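Local coordinates for scarecrow-like protein 3 (Arabidopsis thaliana, PDB 6KPB) that probably acts as a GRAS-family transcription factor in plant development and binds zinc finger proteins of the IDD family, among them JACKDAW, at residues M161-L172 with L244-S255. Numbering follows the deposited sequence.
Sequences MEGEKMVHVIDL and LRVKTGEALAVS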
loop_
_atom_site.group_PDB
_atom_site.type_symbol
_atom_site.label_atom_id
_atom_site.label_comp_id
_atom_site.label_asym_id
_atom_site.label_seq_id
_atom_site.Cartn_x
_atom_site.Cartn_y
_atom_site.Cartn_z
ATOM N N MET A 161 12.951 -3.057 43.070
ATOM C CA MET A 161 11.980 -2.219 43.758
ATOM C C MET A 161 11.534 -2.807 45.092
ATOM O O MET A 161 10.459 -2.455 45.588
ATOM C CB MET A 161 10.766 -1.973 42.861
ATOM C CG MET A 161 11.086 -1.222 41.581
ATOM S SD MET A 161 12.112 0.222 41.887
ATOM C CE MET A 161 12.082 1.015 40.283
ATOM N N GLU A 162 12.332 -3.698 45.677
ATOM C CA GLU A 162 12.024 -4.219 47.002
ATOM C C GLU A 162 12.068 -3.092 48.025
ATOM O O GLU A 162 13.082 -2.399 48.155
ATOM C CB GLU A 162 13.015 -5.319 47.381
ATOM C CG GLU A 162 12.974 -6.548 46.489
ATOM C CD GLU A 162 14.142 -7.486 46.742
ATOM O OE1 GLU A 162 15.199 -7.010 47.210
ATOM O OE2 GLU A 162 14.002 -8.698 46.475
ATOM N N GLY A 163 10.963 -2.904 48.748
ATOM C CA GLY A 163 10.875 -1.899 49.782
ATOM C C GLY A 163 10.499 -0.512 49.305
ATOM O O GLY A 163 10.126 0.329 50.130
ATOM N N GLU A 164 10.583 -0.246 48.004
ATOM C CA GLU A 164 10.261 1.079 47.489
ATOM C C GLU A 164 8.756 1.307 47.509
ATOM O O GLU A 164 7.983 0.458 47.056
ATOM C CB GLU A 164 10.800 1.241 46.069
ATOM C CG GLU A 164 12.313 1.174 45.961
ATOM C CD GLU A 164 12.994 2.430 46.471
ATOM O OE1 GLU A 164 12.301 3.448 46.671
ATOM O OE2 GLU A 164 14.226 2.397 46.669
ATOM N N LYS A 165 8.342 2.458 48.036
ATOM C CA LYS A 165 6.934 2.829 48.067
ATOM C C LYS A 165 6.515 3.665 46.867
ATOM O O LYS A 165 5.312 3.849 46.648
ATOM C CB LYS A 165 6.619 3.596 49.357
ATOM N N MET A 166 7.470 4.172 46.092
ATOM C CA MET A 166 7.198 5.010 44.929
ATOM C C MET A 166 8.041 4.505 43.771
ATOM O O MET A 166 9.272 4.584 43.820
ATOM C CB MET A 166 7.515 6.478 45.221
ATOM C CG MET A 166 6.761 7.064 46.402
ATOM S SD MET A 166 5.434 8.165 45.882
ATOM C CE MET A 166 6.333 9.273 44.799
ATOM N N VAL A 167 7.385 3.993 42.733
ATOM C CA VAL A 167 8.065 3.362 41.609
ATOM C C VAL A 167 7.621 4.035 40.320
ATOM O O VAL A 167 6.419 4.174 40.066
ATOM C CB VAL A 167 7.786 1.849 41.555
ATOM C CG1 VAL A 167 8.225 1.271 40.218
ATOM C CG2 VAL A 167 8.494 1.145 42.702
ATOM N N HIS A 168 8.594 4.446 39.507
ATOM C CA HIS A 168 8.353 5.036 38.195
ATOM C C HIS A 168 9.061 4.182 37.154
ATOM O O HIS A 168 10.287 4.033 37.200
ATOM C CB HIS A 168 8.851 6.483 38.144
ATOM C CG HIS A 168 8.610 7.162 36.830
ATOM N ND1 HIS A 168 9.193 8.366 36.498
ATOM C CD2 HIS A 168 7.849 6.808 35.768
ATOM C CE1 HIS A 168 8.803 8.724 35.289
ATOM N NE2 HIS A 168 7.987 7.795 34.822
ATOM N N VAL A 169 8.293 3.616 36.225
ATOM C CA VAL A 169 8.825 2.783 35.153
ATOM C C VAL A 169 8.707 3.554 33.845
ATOM O O VAL A 169 7.652 4.126 33.548
ATOM C CB VAL A 169 8.089 1.434 35.064
ATOM C CG1 VAL A 169 8.613 0.619 33.897
ATOM C CG2 VAL A 169 8.239 0.660 36.364
ATOM N N ILE A 170 9.787 3.572 33.069
ATOM C CA ILE A 170 9.823 4.252 31.781
ATOM C C ILE A 170 9.904 3.195 30.690
ATOM O O ILE A 170 10.863 2.415 30.642
ATOM C CB ILE A 170 11.002 5.232 31.689
ATOM C CG1 ILE A 170 10.900 6.290 32.789
ATOM C CG2 ILE A 170 11.040 5.888 30.319
ATOM C CD1 ILE A 170 12.039 7.281 32.783
ATOM N N ASP A 171 8.898 3.168 29.818
ATOM C CA ASP A 171 8.828 2.223 28.708
ATOM C C ASP A 171 9.165 2.979 27.426
ATOM O O ASP A 171 8.386 3.826 26.973
ATOM C CB ASP A 171 7.443 1.582 28.634
ATOM C CG ASP A 171 7.362 0.453 27.617
ATOM O OD1 ASP A 171 8.324 0.259 26.844
ATOM O OD2 ASP A 171 6.329 -0.247 27.595
ATOM N N LEU A 172 10.327 2.672 26.842
ATOM C CA LEU A 172 10.782 3.383 25.653
ATOM C C LEU A 172 10.052 2.951 24.387
ATOM O O LEU A 172 10.089 3.680 23.390
ATOM C CB LEU A 172 12.289 3.193 25.474
ATOM C CG LEU A 172 13.158 3.653 26.647
ATOM C CD1 LEU A 172 14.633 3.539 26.303
ATOM C CD2 LEU A 172 12.810 5.077 27.056
ATOM N N LEU A 244 10.177 13.114 29.954
ATOM C CA LEU A 244 9.886 12.005 30.856
ATOM C C LEU A 244 9.344 12.468 32.203
ATOM O O LEU A 244 8.662 11.689 32.876
ATOM C CB LEU A 244 11.139 11.155 31.070
ATOM C CG LEU A 244 11.702 10.541 29.790
ATOM C CD1 LEU A 244 13.005 9.802 30.053
ATOM C CD2 LEU A 244 10.673 9.617 29.162
ATOM N N ARG A 245 9.652 13.700 32.619
ATOM C CA ARG A 245 9.071 14.306 33.822
ATOM C C ARG A 245 9.266 13.434 35.060
ATOM O O ARG A 245 8.342 13.229 35.849
ATOM C CB ARG A 245 7.585 14.615 33.625
ATOM C CG ARG A 245 7.284 15.893 32.859
ATOM C CD ARG A 245 5.797 16.007 32.505
ATOM N NE ARG A 245 5.509 17.277 31.842
ATOM C CZ ARG A 245 5.771 17.528 30.562
ATOM N NH1 ARG A 245 6.322 16.592 29.801
ATOM N NH2 ARG A 245 5.489 18.714 30.039
ATOM N N VAL A 246 10.475 12.915 35.242
ATOM C CA VAL A 246 10.757 12.131 36.438
ATOM C C VAL A 246 10.820 13.060 37.644
ATOM O O VAL A 246 11.449 14.118 37.593
ATOM C CB VAL A 246 12.087 11.366 36.315
ATOM C CG1 VAL A 246 12.126 10.209 37.301
ATOM C CG2 VAL A 246 12.284 10.869 34.891
ATOM N N LYS A 247 10.165 12.658 38.730
ATOM C CA LYS A 247 10.167 13.418 39.969
ATOM C C LYS A 247 11.278 12.913 40.884
ATOM O O LYS A 247 11.877 11.861 40.658
ATOM C CB LYS A 247 8.802 13.325 40.656
ATOM C CG LYS A 247 7.691 14.042 39.902
ATOM C CD LYS A 247 6.311 13.527 40.277
ATOM C CE LYS A 247 5.226 14.281 39.520
ATOM N NZ LYS A 247 3.896 13.623 39.660
ATOM N N THR A 248 11.563 13.688 41.924
ATOM C CA THR A 248 12.630 13.353 42.853
ATOM C C THR A 248 12.086 12.475 43.974
ATOM O O THR A 248 10.946 12.643 44.413
ATOM C CB THR A 248 13.258 14.623 43.432
ATOM O OG1 THR A 248 13.339 15.623 42.409
ATOM C CG2 THR A 248 14.661 14.342 43.952
ATOM N N GLY A 249 12.906 11.530 44.429
ATOM C CA GLY A 249 12.524 10.656 45.516
ATOM C C GLY A 249 11.776 9.403 45.117
ATOM O O GLY A 249 11.394 8.624 46.001
ATOM N N GLU A 250 11.552 9.179 43.826
ATOM C CA GLU A 250 10.881 7.983 43.342
ATOM C C GLU A 250 11.887 7.066 42.659
ATOM O O GLU A 250 12.744 7.523 41.895
ATOM C CB GLU A 250 9.746 8.333 42.373
ATOM C CG GLU A 250 10.169 9.166 41.175
ATOM C CD GLU A 250 9.029 9.402 40.203
ATOM O OE1 GLU A 250 9.305 9.718 39.026
ATOM O OE2 GLU A 250 7.857 9.269 40.615
ATOM N N ALA A 251 11.785 5.773 42.950
ATOM C CA ALA A 251 12.673 4.795 42.343
ATOM C C ALA A 251 12.315 4.604 40.875
ATOM O O ALA A 251 11.137 4.556 40.507
ATOM C CB ALA A 251 12.590 3.468 43.094
ATOM N N LEU A 252 13.340 4.492 40.037
ATOM C CA LEU A 252 13.182 4.534 38.591
ATOM C C LEU A 252 13.717 3.259 37.955
ATOM O O LEU A 252 14.743 2.719 38.381
ATOM C CB LEU A 252 13.904 5.752 38.003
ATOM C CG LEU A 252 13.616 6.094 36.541
ATOM C CD1 LEU A 252 12.164 6.508 36.373
ATOM C CD2 LEU A 252 14.550 7.189 36.052
ATOM N N ALA A 253 13.014 2.788 36.927
ATOM C CA ALA A 253 13.448 1.659 36.120
ATOM C C ALA A 253 13.208 1.988 34.656
ATOM O O ALA A 253 12.190 2.595 34.309
ATOM C CB ALA A 253 12.710 0.370 36.506
ATOM N N VAL A 254 14.152 1.599 33.802
ATOM C CA VAL A 254 14.096 1.882 32.372
ATOM C C VAL A 254 14.086 0.557 31.620
ATOM O O VAL A 254 14.926 -0.313 31.877
ATOM C CB VAL A 254 15.277 2.761 31.919
ATOM C CG1 VAL A 254 15.285 2.909 30.408
ATOM C CG2 VAL A 254 15.207 4.127 32.586
ATOM N N SER A 255 13.136 0.409 30.698
ATOM C CA SER A 255 12.993 -0.794 29.885
ATOM C C SER A 255 13.196 -0.428 28.422
ATOM O O SER A 255 12.444 0.383 27.872
ATOM C CB SER A 255 11.620 -1.437 30.091
ATOM O OG SER A 255 11.434 -2.536 29.213
#
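The ring of His-168 fills a hollow made by Leu-244, Val-246, Glu-250 and Leu-252. A chi1 of -179° swings the ring away from its own N, alongside Leu-252, whose CD1 comes 3.5 Å from His-168 ND1. Val-246 CG1 and Leu-244 O sit at the ring edge. Ile-170 is the next bump on this sheet face, with Leu-252 and Val-254. Its CD1 wedges between Leu-252 CD1 (3.7 Å) and Leu-244 CD1 (3.8 Å). On the opposite sheet face, the methyls of Ala-251 and Ala-253 leave room for Met-161. Bent at chi2, Met-161 lays SD on Ala-251 CB at 3.5 Å and CE near Ala-253 CB. The Glu-164 carboxylate also rests on the Ala-251 methyl, its OE2 paired with Lys-344.

Strands 166-171 and 251-257 run parallel, and six backbone hydrogen bonds join the segments. They are central strands of the Rossmann-like GRAS sheet, and Val-167 to Asp-171 correspond to the family's VHIID motif. Glu-250 OE1 takes a weak, bent bond from His-168 ND1 (2.9 Å, 125°), ring and carboxylate planes 54° apart. It also takes Lys-247 N, from above the carboxylate plane, and a salt bridge from Arg-198. A leucine in place of Glu-250 would probably leave Arg-198 without its carboxylate, and His-168 ND1 and Lys-247 N without an acceptor. His-168 NE2 bonds Thr-200 OG1, so both nitrogens of this buried imidazole have partners, which probably limits the ring's turning.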